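Local coordinates for protein acireductone dioxygenase (PDB 4QGL) that probably oxidises the acireductone of the methionine salvage pathway with molecular oxygen, giving different products depending on whether iron or nickel occupies its active site, at residues I8-H11 against R16-N19; K66-V71 against I161-T166; I83-S88 against E94-F99; F120-K125 against F130-E135. All coordinates share one frame; numbering follows the deposited sequence.

Contact 1 (I8-H11 against R16-N19)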
loop_
_atom_site.group_PDB
_atom_site.type_symbol
_atom_site.label_atom_id
_atom_site.label_comp_id
_atom_site.label_asym_id
_atom_site.label_seq_id
_atom_site.Cartn_x
_atom_site.Cartn_y
_atom_site.Cartn_z
ATOM N N ILE A 8 2.333 9.525 -9.251
ATOM C CA ILE A 8 3.595 9.835 -8.633
ATOM C C ILE A 8 3.805 11.316 -8.606
ATOM O O ILE A 8 3.536 11.983 -9.576
ATOM C CB ILE A 8 4.760 9.202 -9.397
ATOM C CG1 ILE A 8 4.671 7.685 -9.273
ATOM C CG2 ILE A 8 6.100 9.712 -8.867
ATOM C CD1 ILE A 8 5.252 7.016 -10.462
ATOM N N ARG A 9 4.294 11.795 -7.470
ATOM C CA ARG A 9 4.770 13.158 -7.289
ATOM C C ARG A 9 6.239 13.144 -6.870
ATOM O O ARG A 9 6.574 12.600 -5.843
ATOM C CB ARG A 9 3.948 13.845 -6.213
ATOM C CG ARG A 9 3.824 15.342 -6.395
ATOM C CD ARG A 9 4.704 16.100 -5.436
ATOM N NE ARG A 9 4.441 15.673 -4.073
ATOM C CZ ARG A 9 5.231 15.921 -3.028
ATOM N NH1 ARG A 9 4.902 15.429 -1.832
ATOM N NH2 ARG A 9 6.350 16.652 -3.165
ATOM N N ILE A 10 7.109 13.725 -7.681
ATOM C CA ILE A 10 8.528 13.753 -7.385
ATOM C C ILE A 10 8.800 14.912 -6.457
ATOM O O ILE A 10 8.265 15.969 -6.662
ATOM C CB ILE A 10 9.360 13.832 -8.678
ATOM C CG1 ILE A 10 9.134 12.558 -9.503
ATOM C CG2 ILE A 10 10.846 13.958 -8.389
ATOM C CD1 ILE A 10 8.465 12.862 -10.819
ATOM N N HIS A 11 9.632 14.698 -5.440
ATOM C CA HIS A 11 9.717 15.606 -4.264
ATOM C C HIS A 11 10.311 16.989 -4.393
ATOM O O HIS A 11 9.711 17.963 -3.927
ATOM C CB HIS A 11 10.415 14.929 -3.095
ATOM C CG HIS A 11 9.485 14.126 -2.275
ATOM N ND1 HIS A 11 9.590 14.036 -0.911
ATOM C CD2 HIS A 11 8.384 13.423 -2.619
ATOM C CE1 HIS A 11 8.616 13.275 -0.447
ATOM N NE2 HIS A 11 7.871 12.888 -1.466
ATOM N N ARG A 16 4.606 15.892 -11.574
ATOM C CA ARG A 16 3.659 14.785 -11.499
ATOM C C ARG A 16 3.644 13.842 -12.746
ATOM O O ARG A 16 3.570 14.289 -13.883
ATOM C CB ARG A 16 2.239 15.346 -11.268
ATOM C CG ARG A 16 1.957 15.791 -9.836
ATOM C CD ARG A 16 0.508 16.242 -9.620
ATOM N NE ARG A 16 -0.411 15.127 -9.354
ATOM C CZ ARG A 16 -0.447 14.411 -8.221
ATOM N NH1 ARG A 16 0.376 14.658 -7.212
ATOM N NH2 ARG A 16 -1.292 13.409 -8.093
ATOM N N ILE A 17 3.678 12.536 -12.516
ATOM C CA ILE A 17 3.446 11.575 -13.588
ATOM C C ILE A 17 2.076 10.927 -13.379
ATOM O O ILE A 17 1.838 10.281 -12.375
ATOM C CB ILE A 17 4.534 10.491 -13.622
ATOM C CG1 ILE A 17 5.911 11.108 -13.741
ATOM C CG2 ILE A 17 4.346 9.540 -14.786
ATOM C CD1 ILE A 17 6.948 10.267 -13.038
ATOM N N GLU A 18 1.184 11.097 -14.344
ATOM C CA GLU A 18 -0.186 10.605 -14.223
ATOM C C GLU A 18 -0.609 9.594 -15.291
ATOM O O GLU A 18 -1.565 8.882 -15.093
ATOM C CB GLU A 18 -1.150 11.794 -14.263
ATOM C CG GLU A 18 -1.007 12.766 -13.108
ATOM C CD GLU A 18 -1.735 14.073 -13.370
ATOM O OE1 GLU A 18 -2.727 14.372 -12.689
ATOM O OE2 GLU A 18 -1.322 14.813 -14.275
ATOM N N ASN A 19 0.081 9.541 -16.420
ATOM C CA ASN A 19 -0.222 8.573 -17.477
ATOM C C ASN A 19 0.029 7.124 -17.027
ATOM O O ASN A 19 1.018 6.852 -16.359
ATOM C CB ASN A 19 0.613 8.933 -18.710
ATOM C CG ASN A 19 0.443 7.950 -19.865
ATOM O OD1 ASN A 19 1.050 6.888 -19.888
ATOM N ND2 ASN A 19 -0.350 8.329 -20.851
#

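Contact 2 (K66-V71 against I161-T166)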
loop_
_atom_site.group_PDB
_atom_site.type_symbol
_atom_site.label_atom_id
_atom_site.label_comp_id
_atom_site.label_asym_id
_atom_site.label_seq_id
_atom_site.Cartn_x
_atom_site.Cartn_y
_atom_site.Cartn_z
ATOM N N LYS A 66 -7.223 -15.325 -5.434
ATOM C CA LYS A 66 -6.457 -15.665 -6.637
ATOM C C LYS A 66 -5.316 -14.671 -6.846
ATOM O O LYS A 66 -4.168 -15.042 -7.064
ATOM C CB LYS A 66 -7.386 -15.690 -7.857
ATOM C CG LYS A 66 -6.695 -15.842 -9.189
ATOM C CD LYS A 66 -5.863 -17.101 -9.264
ATOM C CE LYS A 66 -5.452 -17.364 -10.706
ATOM N NZ LYS A 66 -4.260 -18.244 -10.749
ATOM N N GLU A 67 -5.637 -13.405 -6.759
ATOM C CA GLU A 67 -4.626 -12.384 -6.969
ATOM C C GLU A 67 -3.561 -12.490 -5.928
ATOM O O GLU A 67 -2.418 -12.286 -6.223
ATOM C CB GLU A 67 -5.206 -10.991 -6.924
ATOM C CG GLU A 67 -6.059 -10.642 -8.120
ATOM C CD GLU A 67 -7.493 -11.101 -7.960
ATOM O OE1 GLU A 67 -7.766 -12.097 -7.302
ATOM O OE2 GLU A 67 -8.389 -10.432 -8.466
ATOM N N ILE A 68 -3.943 -12.826 -4.713
ATOM C CA ILE A 68 -2.989 -13.063 -3.632
ATOM C C ILE A 68 -2.121 -14.301 -3.871
ATOM O O ILE A 68 -0.915 -14.251 -3.686
ATOM C CB ILE A 68 -3.701 -13.210 -2.284
ATOM C CG1 ILE A 68 -4.590 -11.993 -2.050
ATOM C CG2 ILE A 68 -2.698 -13.278 -1.156
ATOM C CD1 ILE A 68 -5.256 -11.902 -0.694
ATOM N N ALA A 69 -2.715 -15.387 -4.299
ATOM C CA ALA A 69 -1.929 -16.564 -4.597
ATOM C C ALA A 69 -0.860 -16.277 -5.641
ATOM O O ALA A 69 0.257 -16.755 -5.532
ATOM C CB ALA A 69 -2.828 -17.710 -5.078
ATOM N N ASP A 70 -1.226 -15.522 -6.665
ATOM C CA ASP A 70 -0.324 -15.257 -7.790
ATOM C C ASP A 70 0.864 -14.413 -7.369
ATOM O O ASP A 70 1.994 -14.724 -7.697
ATOM C CB ASP A 70 -1.066 -14.583 -8.952
ATOM C CG ASP A 70 -2.092 -15.521 -9.652
ATOM O OD1 ASP A 70 -2.055 -16.783 -9.499
ATOM O OD2 ASP A 70 -2.950 -14.960 -10.382
ATOM N N VAL A 71 0.581 -13.349 -6.638
ATOM C CA VAL A 71 1.610 -12.468 -6.092
ATOM C C VAL A 71 2.424 -13.147 -4.954
ATOM O O VAL A 71 3.629 -12.925 -4.830
ATOM C CB VAL A 71 1.022 -11.070 -5.693
ATOM C CG1 VAL A 71 0.224 -11.101 -4.396
ATOM C CG2 VAL A 71 2.116 -10.035 -5.583
ATOM N N ILE A 161 -4.958 -4.889 2.696
ATOM C CA ILE A 161 -4.467 -6.216 2.923
ATOM C C ILE A 161 -2.947 -6.138 2.996
ATOM O O ILE A 161 -2.334 -5.544 2.143
ATOM C CB ILE A 161 -4.871 -7.170 1.788
ATOM C CG1 ILE A 161 -6.379 -7.173 1.617
ATOM C CG2 ILE A 161 -4.405 -8.560 2.124
ATOM C CD1 ILE A 161 -6.853 -7.907 0.377
ATOM N N ARG A 162 -2.340 -6.738 4.008
ATOM C CA ARG A 162 -0.913 -6.794 4.080
ATOM C C ARG A 162 -0.466 -8.196 3.772
ATOM O O ARG A 162 -0.972 -9.167 4.355
ATOM C CB ARG A 162 -0.449 -6.443 5.467
ATOM C CG ARG A 162 -1.239 -5.324 6.088
ATOM C CD ARG A 162 -1.447 -5.671 7.534
ATOM N NE ARG A 162 -0.394 -5.116 8.372
ATOM C CZ ARG A 162 -0.144 -5.513 9.612
ATOM N NH1 ARG A 162 0.829 -4.941 10.288
ATOM N NH2 ARG A 162 -0.859 -6.476 10.179
ATOM N N ILE A 163 0.491 -8.305 2.861
ATOM C CA ILE A 163 1.086 -9.584 2.560
ATOM C C ILE A 163 2.528 -9.543 3.056
ATOM O O ILE A 163 3.222 -8.600 2.831
ATOM C CB ILE A 163 0.989 -9.878 1.050
ATOM C CG1 ILE A 163 -0.460 -9.701 0.581
ATOM C CG2 ILE A 163 1.436 -11.301 0.739
ATOM C CD1 ILE A 163 -0.653 -9.891 -0.914
ATOM N N PHE A 164 2.958 -10.557 3.769
ATOM C CA PHE A 164 4.288 -10.584 4.314
ATOM C C PHE A 164 4.929 -11.957 4.154
ATOM O O PHE A 164 4.253 -12.958 3.900
ATOM C CB PHE A 164 4.252 -10.182 5.786
ATOM C CG PHE A 164 2.988 -10.569 6.511
ATOM C CD1 PHE A 164 1.841 -9.816 6.380
ATOM C CD2 PHE A 164 2.962 -11.655 7.379
ATOM C CE1 PHE A 164 0.682 -10.161 7.059
ATOM C CE2 PHE A 164 1.805 -11.995 8.077
ATOM C CZ PHE A 164 0.664 -11.251 7.904
ATOM N N VAL A 165 6.245 -11.983 4.290
ATOM C CA VAL A 165 7.022 -13.228 4.418
ATOM C C VAL A 165 6.932 -13.852 5.814
ATOM O O VAL A 165 6.626 -15.042 5.972
ATOM C CB VAL A 165 8.505 -12.973 4.137
ATOM C CG1 VAL A 165 9.355 -14.124 4.631
ATOM C CG2 VAL A 165 8.716 -12.717 2.647
ATOM N N THR A 166 7.252 -13.064 6.826
ATOM C CA THR A 166 7.136 -13.508 8.214
ATOM C C THR A 166 6.587 -12.346 8.992
ATOM O O THR A 166 6.684 -11.190 8.534
ATOM C CB THR A 166 8.511 -13.862 8.803
ATOM O OG1 THR A 166 9.456 -12.821 8.481
ATOM C CG2 THR A 166 9.013 -15.179 8.223
#

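Contact 3 (I83-S88 against E94-F99)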
loop_
_atom_site.group_PDB
_atom_site.type_symbol
_atom_site.label_atom_id
_atom_site.label_comp_id
_atom_site.label_asym_id
_atom_site.label_seq_id
_atom_site.Cartn_x
_atom_site.Cartn_y
_atom_site.Cartn_z
ATOM N N ILE A 83 -5.907 -4.891 7.802
ATOM C CA ILE A 83 -5.948 -3.847 8.808
ATOM C C ILE A 83 -6.787 -2.651 8.347
ATOM O O ILE A 83 -6.913 -2.387 7.166
ATOM C CB ILE A 83 -4.522 -3.462 9.266
ATOM C CG1 ILE A 83 -3.596 -3.155 8.095
ATOM C CG2 ILE A 83 -3.916 -4.635 10.032
ATOM C CD1 ILE A 83 -3.511 -1.703 7.758
ATOM N N SER A 84 -7.401 -1.969 9.297
ATOM C CA SER A 84 -7.999 -0.674 9.013
ATOM C C SER A 84 -7.627 0.396 10.030
ATOM O O SER A 84 -7.517 0.118 11.200
ATOM C CB SER A 84 -9.501 -0.790 8.893
ATOM O OG SER A 84 -10.091 -0.944 10.153
ATOM N N LEU A 85 -7.434 1.621 9.532
ATOM C CA LEU A 85 -7.102 2.809 10.324
ATOM C C LEU A 85 -8.093 3.884 9.997
ATOM O O LEU A 85 -8.483 4.016 8.850
ATOM C CB LEU A 85 -5.709 3.310 9.973
ATOM C CG LEU A 85 -4.564 2.369 10.359
ATOM C CD1 LEU A 85 -3.248 2.853 9.797
ATOM C CD2 LEU A 85 -4.463 2.220 11.856
ATOM N N SER A 86 -8.524 4.634 11.010
ATOM C CA SER A 86 -9.432 5.776 10.825
ATOM C C SER A 86 -9.330 6.719 12.031
ATOM O O SER A 86 -8.643 6.401 12.994
ATOM C CB SER A 86 -10.873 5.319 10.586
ATOM O OG SER A 86 -11.338 4.493 11.631
ATOM N N ASN A 87 -9.969 7.889 11.959
ATOM C CA ASN A 87 -9.870 8.919 13.019
ATOM C C ASN A 87 -10.304 8.376 14.367
ATOM O O ASN A 87 -9.767 8.761 15.399
ATOM C CB ASN A 87 -10.733 10.162 12.698
ATOM C CG ASN A 87 -9.924 11.321 12.116
ATOM O OD1 ASN A 87 -8.689 11.298 12.047
ATOM N ND2 ASN A 87 -10.630 12.351 11.696
ATOM N N SER A 88 -11.288 7.485 14.326
ATOM C CA SER A 88 -11.844 6.809 15.494
ATOM C C SER A 88 -10.896 5.800 16.205
ATOM O O SER A 88 -11.003 5.595 17.422
ATOM C CB SER A 88 -13.134 6.107 15.043
ATOM O OG SER A 88 -13.227 6.099 13.615
ATOM N N GLU A 94 -0.218 7.910 17.950
ATOM C CA GLU A 94 0.910 7.237 18.539
ATOM C C GLU A 94 1.267 5.953 17.783
ATOM O O GLU A 94 2.248 5.317 18.101
ATOM C CB GLU A 94 0.592 6.934 19.996
ATOM C CG GLU A 94 0.439 8.187 20.868
ATOM C CD GLU A 94 -1.000 8.676 21.046
ATOM O OE1 GLU A 94 -1.861 8.372 20.194
ATOM O OE2 GLU A 94 -1.269 9.381 22.049
ATOM N N LEU A 95 0.469 5.589 16.782
ATOM C CA LEU A 95 0.741 4.446 15.915
ATOM C C LEU A 95 1.475 4.894 14.646
ATOM O O LEU A 95 2.546 4.409 14.331
ATOM C CB LEU A 95 -0.600 3.764 15.587
ATOM C CG LEU A 95 -0.720 2.565 14.645
ATOM C CD1 LEU A 95 -0.923 3.018 13.206
ATOM C CD2 LEU A 95 0.481 1.625 14.743
ATOM N N LEU A 96 0.877 5.863 13.969
ATOM C CA LEU A 96 1.341 6.447 12.703
ATOM C C LEU A 96 2.734 7.059 12.712
ATOM O O LEU A 96 3.454 7.035 11.709
ATOM C CB LEU A 96 0.375 7.554 12.310
ATOM C CG LEU A 96 -1.001 7.071 11.868
ATOM C CD1 LEU A 96 -1.923 8.272 11.757
ATOM C CD2 LEU A 96 -0.936 6.299 10.558
ATOM N N ILE A 97 3.099 7.621 13.848
ATOM C CA ILE A 97 4.425 8.198 14.032
ATOM C C ILE A 97 5.533 7.132 13.909
ATOM O O ILE A 97 6.718 7.430 13.750
ATOM C CB ILE A 97 4.491 8.978 15.378
ATOM C CG1 ILE A 97 5.757 9.860 15.452
ATOM C CG2 ILE A 97 4.338 8.032 16.577
ATOM C CD1 ILE A 97 5.928 10.853 14.295
ATOM N N ASN A 98 5.145 5.872 13.959
ATOM C CA ASN A 98 6.084 4.815 13.623
ATOM C C ASN A 98 6.315 4.638 12.125
ATOM O O ASN A 98 7.375 4.172 11.727
ATOM C CB ASN A 98 5.673 3.509 14.297
ATOM C CG ASN A 98 5.708 3.627 15.805
ATOM O OD1 ASN A 98 6.632 4.232 16.372
ATOM N ND2 ASN A 98 4.697 3.074 16.465
ATOM N N PHE A 99 5.358 4.993 11.281
ATOM C CA PHE A 99 5.563 4.742 9.854
ATOM C C PHE A 99 5.706 6.016 9.066
ATOM O O PHE A 99 6.109 6.009 7.909
ATOM C CB PHE A 99 4.517 3.767 9.352
ATOM C CG PHE A 99 4.493 2.514 10.164
ATOM C CD1 PHE A 99 5.627 1.687 10.217
ATOM C CD2 PHE A 99 3.407 2.196 10.957
ATOM C CE1 PHE A 99 5.659 0.536 11.002
ATOM C CE2 PHE A 99 3.430 1.046 11.750
ATOM C CZ PHE A 99 4.552 0.214 11.763
#

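Contact 4 (F120-K125 against F130-E135). With CD (cadmium ion), chain C.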
loop_
_atom_site.group_PDB
_atom_site.type_symbol
_atom_site.label_atom_id
_atom_site.label_comp_id
_atom_site.label_asym_id
_atom_site.label_seq_id
_atom_site.Cartn_x
_atom_site.Cartn_y
_atom_site.Cartn_z
ATOM N N PHE A 120 2.818 6.314 -0.063
ATOM C CA PHE A 120 4.159 5.877 0.247
ATOM C C PHE A 120 5.179 6.822 -0.326
ATOM O O PHE A 120 5.116 7.166 -1.498
ATOM C CB PHE A 120 4.427 4.508 -0.324
ATOM C CG PHE A 120 4.035 3.402 0.613
ATOM C CD1 PHE A 120 4.841 3.095 1.685
ATOM C CD2 PHE A 120 2.866 2.668 0.429
ATOM C CE1 PHE A 120 4.488 2.103 2.563
ATOM C CE2 PHE A 120 2.515 1.675 1.308
ATOM C CZ PHE A 120 3.331 1.396 2.374
ATOM N N ALA A 121 6.151 7.211 0.490
ATOM C CA ALA A 121 7.218 8.103 0.036
ATOM C C ALA A 121 8.509 7.304 -0.059
ATOM O O ALA A 121 9.052 6.892 0.964
ATOM C CB ALA A 121 7.392 9.284 1.008
ATOM N N ILE A 122 9.030 7.135 -1.271
ATOM C CA ILE A 122 10.130 6.195 -1.494
ATOM C C ILE A 122 11.338 6.923 -2.042
ATOM O O ILE A 122 11.232 7.788 -2.933
ATOM C CB ILE A 122 9.692 5.034 -2.411
ATOM C CG1 ILE A 122 8.542 4.274 -1.761
ATOM C CG2 ILE A 122 10.835 4.045 -2.614
ATOM C CD1 ILE A 122 7.551 3.690 -2.747
ATOM N N GLU A 123 12.486 6.595 -1.463
ATOM C CA GLU A 123 13.754 7.178 -1.881
ATOM C C GLU A 123 14.121 6.458 -3.151
ATOM O O GLU A 123 14.329 5.252 -3.137
ATOM C CB GLU A 123 14.840 6.986 -0.822
ATOM C CG GLU A 123 16.187 7.600 -1.150
ATOM C CD GLU A 123 17.185 7.453 0.014
ATOM O OE1 GLU A 123 17.493 6.293 0.399
ATOM O OE2 GLU A 123 17.664 8.487 0.581
ATOM N N GLY A 124 14.176 7.203 -4.247
ATOM C CA GLY A 124 14.556 6.647 -5.535
ATOM C C GLY A 124 16.032 6.358 -5.609
ATOM O O GLY A 124 16.836 6.912 -4.865
ATOM N N LYS A 125 16.386 5.523 -6.564
ATOM C CA LYS A 125 17.760 5.096 -6.738
ATOM C C LYS A 125 18.731 6.207 -7.073
ATOM O O LYS A 125 19.922 6.035 -6.893
ATOM C CB LYS A 125 17.826 4.021 -7.819
ATOM C CG LYS A 125 17.467 4.477 -9.219
ATOM C CD LYS A 125 17.683 3.313 -10.162
ATOM C CE LYS A 125 16.705 3.292 -11.315
ATOM N NZ LYS A 125 17.349 2.692 -12.530
ATOM N N PHE A 130 10.096 10.132 -4.035
ATOM C CA PHE A 130 8.886 10.316 -4.788
ATOM C C PHE A 130 7.737 9.719 -3.990
ATOM O O PHE A 130 7.949 8.894 -3.111
ATOM C CB PHE A 130 9.005 9.696 -6.176
ATOM C CG PHE A 130 9.207 8.202 -6.167
ATOM C CD1 PHE A 130 10.485 7.662 -6.284
ATOM C CD2 PHE A 130 8.127 7.345 -6.052
ATOM C CE1 PHE A 130 10.683 6.304 -6.254
ATOM C CE2 PHE A 130 8.319 5.972 -6.061
ATOM C CZ PHE A 130 9.598 5.456 -6.145
ATOM N N ASP A 131 6.532 10.204 -4.254
ATOM C CA ASP A 131 5.326 9.710 -3.612
ATOM C C ASP A 131 4.709 8.720 -4.555
ATOM O O ASP A 131 4.734 8.908 -5.747
ATOM C CB ASP A 131 4.274 10.823 -3.444
ATOM C CG ASP A 131 4.567 11.786 -2.308
ATOM O OD1 ASP A 131 5.450 11.508 -1.465
ATOM O OD2 ASP A 131 3.878 12.836 -2.276
ATOM N N VAL A 132 4.123 7.677 -4.025
ATOM C CA VAL A 132 3.146 6.964 -4.760
ATOM C C VAL A 132 1.883 7.172 -3.989
ATOM O O VAL A 132 1.803 6.847 -2.796
ATOM C CB VAL A 132 3.467 5.460 -4.878
ATOM C CG1 VAL A 132 2.532 4.813 -5.877
ATOM C CG2 VAL A 132 4.902 5.285 -5.326
ATOM N N GLU A 133 0.889 7.704 -4.673
ATOM C CA GLU A 133 -0.413 7.915 -4.070
ATOM C C GLU A 133 -1.362 6.852 -4.565
ATOM O O GLU A 133 -1.573 6.709 -5.769
ATOM C CB GLU A 133 -0.955 9.272 -4.459
ATOM C CG GLU A 133 0.011 10.424 -4.219
ATOM C CD GLU A 133 -0.460 11.665 -4.948
ATOM O OE1 GLU A 133 -1.323 11.527 -5.840
ATOM O OE2 GLU A 133 0.005 12.794 -4.671
ATOM N N LEU A 134 -1.970 6.151 -3.626
ATOM C CA LEU A 134 -2.649 4.930 -3.964
ATOM C C LEU A 134 -4.155 5.061 -3.930
ATOM O O LEU A 134 -4.693 5.701 -3.028
ATOM C CB LEU A 134 -2.229 3.841 -2.972
ATOM C CG LEU A 134 -0.733 3.598 -2.856
ATOM C CD1 LEU A 134 -0.482 2.580 -1.773
ATOM C CD2 LEU A 134 -0.146 3.127 -4.166
ATOM N N GLU A 135 -4.831 4.427 -4.892
ATOM C CA GLU A 135 -6.289 4.382 -4.905
ATOM C C GLU A 135 -6.738 2.958 -4.682
ATOM O O GLU A 135 -5.973 2.012 -4.868
ATOM C CB GLU A 135 -6.817 4.915 -6.227
ATOM C CG GLU A 135 -6.551 6.408 -6.454
ATOM C CD GLU A 135 -7.637 7.251 -5.846
ATOM O OE1 GLU A 135 -8.571 6.620 -5.354
ATOM O OE2 GLU A 135 -7.588 8.496 -5.848
HETATM CD CD CD C . -9.549 8.665 -4.636
#

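Contact 1 (I8-H11 against R16-N19)
A two-stranded antiparallel beta hairpin, strands 7-10 and 16-17, joins Ile-8 to Ile-17 and Arg-9 to Arg-16 at one border of a cupin sheet. Ile-8 and Ile-17 form the hydrogen-bonded pair: Ile-17 N donates to Ile-8 O at 3.0 Å, and the return bond from Ile-8 N to Ile-17 O is longer, 3.3 Å, but almost straight at 175°. On the isoleucine face, Ile-17 turns its CD1 methyl to Ile-10, where it meets CD1 at 3.7 Å, while Ile-8 CG2 approaches the same Ile-17 methyl more loosely at 4.3 Å. Helix 20-29 covers this face through Val-23 and Phe-26.

Arg-9 and Arg-16, the non-hydrogen-bonded pair, occupy the other face. The Arg-16 chain runs extended as far as CD and then bends (chi3 84°), which brings NH1 back over the aliphatic part of its neighbour, 3.6 Å from Arg-9 CG. The two guanidinium planes are nearly parallel (18°), but the groups do not stack; Arg-9 NE and Arg-16 NH1 are 5.2 Å apart. Each charge has its own carboxylate on the adjoining strand 129-134: Arg-9 pairs with Asp-131 and Arg-16 with Glu-133, which probably eases the proximity of two cations. One face against a helix and one bearing arginines is the two-sided pattern of an edge beta hairpin, which here ends a sheet of the cupin fold.

Contact 2 (K66-V71 against I161-T166)
Ile-163 reaches helix 65-75 with a single atom, its CD1 methyl, which lies 3.8 Å from Val-71 CG1 and 4.0 Å from Ile-68 CG2. Its side chain is fully drawn out, with CG1 anti to the carbonyl carbon (chi1 -52°) and CD1 anti to CA, and this stretches the methyl from the strand to the helix. Val-71 answers with CG1 lodged between its backbone N and carbonyl carbon (chi1 76°). Ile-68 uses both branches: CG2 serves Ile-163, whereas the longer arm ends in CD1, 4.4 Å from Ile-161 CD1.

The spacing explains the pattern, since Ile-68 and Val-71 are about one helical turn apart and Ile-161 and Ile-163 share a face of their strand. The segment axes come within 10.7 Å and their directions differ by 26°. No hydrogen bond crosses this buried interface. Polar chemistry is turned away from it: Lys-66 NZ bridges to Asp-70 OD1 at 2.9 Å within the helix, and Arg-162, on the strand's other face, forms a salt bridge with Asp-81 and packs beside Arg-111, a residue predicted to be important for generating the dianion. Aliphatic side chains between a helix and a strand laid nearly along it are typical of alpha/beta packing, here of helix 65-75 on one sheet of the cupin fold.

Contact 3 (I83-S88 against E94-F99)
Leu-85, at the end of strand 79-85, extends its side chain toward Leu-95 and Leu-96 of helix 92-96. The path begins at CB, which points to the helix but is still 5.8 Å from Leu-95 CD1. CG comes next, held anti to the carbonyl carbon (chi1 -66°), and shortens the distance to the same methyl to 4.7 Å. Contact is made where the chain forks. CD2, the side branch, touches Leu-95 CD1 at 3.9 Å; CD1, which continues the line of the chain anti to CA, lies 4.1 Å from that Leu-95 methyl and 4.2 Å from Leu-96 CD2. The fork of Leu-85 thus straddles one methyl of Leu-95, the two side chains meeting tip to tip, while Leu-96 arrives beside them.

In Leu-95, chi1 of 177° carries CG toward the strand, and chi2 of -89° then sets CD1 against Leu-85. The contact is entirely apolar and modest in area. Where the chain leaves the strand, Ser-86 OG and Ser-88 OG share a hydrogen bond of 3.2 Å, outside the leucine cluster.

Strand 79-85 borders its sheet and pairs with strand 158-164, Leu-85 bonding through its backbone to Val-158. Leu-96 also packs on Leu-152 and Arg-156, and the backbone of Phe-99 is hydrogen-bonded to that of Phe-150 in strand 148-151, so helix 92-96 and the turn after it span from one sheet of the cupin fold to the other.

Contact 4 (F120-K125 against F130-E135)
This beta hairpin of the cupin fold, strands 116-123 and 129-134, brings Phe-120, Ile-122 and Gly-124 against Phe-130, Val-132 and Leu-134 in the buried heart of a sheet. Two hydrogen-bonded pairs fix the register. Phe-120 and Val-132 exchange bonds, the one from Val-132 N to Phe-120 O measuring 2.8 Å, and Ile-122 and Phe-130 do likewise, with Ile-122 N lying nearly along the C=O axis of Phe-130.

Phe-130 has CG between its backbone N and carbonyl carbon (chi1 63°), which swings the ring across to the partner strand. There Ile-122 CB makes a CH-pi contact over the ring face, 4.2 Å from the centroid, while Gly-124 CA approaches the ring edge, 4.0 Å from CE1. Ile-122 CD1 reaches on to Val-132 CG2, also at 4.0 Å. Farther along, Leu-134 CD1 meets the edge of the Phe-120 ring at CD2. That ring packs beside Glu-109 and His-148, which bind another cadmium ion in the predicted iron or nickel site. Just past the strand pairing, Glu-135 shares a separate cadmium ion with Gly-1 and His-117, holding it through both carboxylate oxygens, OE1 at 2.4 Å and OE2 at 2.3 Å.

How the contacts relate
Contacts 2 and 4 are wholly buried, contact 3 is partly so, and contact 1 lies at the surface. Contacts 1 and 4 are hairpins of one sheet, joined where strand 7-10 runs beside strand 129-134; backbone bonds set their register, and Asp-131 ties them together, its second partner there probably being His-11. Contacts 2 and 3 share the other sheet through strands 158-164 and 79-85, with Arg-162 CD packing on Ile-83 CG1 at 3.4 Å. These two attach helices by aliphatic side chains alone. Charge accordingly gathers at the outer hairpin, 161-166 against 66-71 stays apolar, and 120-125 with 130-135 combines aromatic packing with a metal ligand.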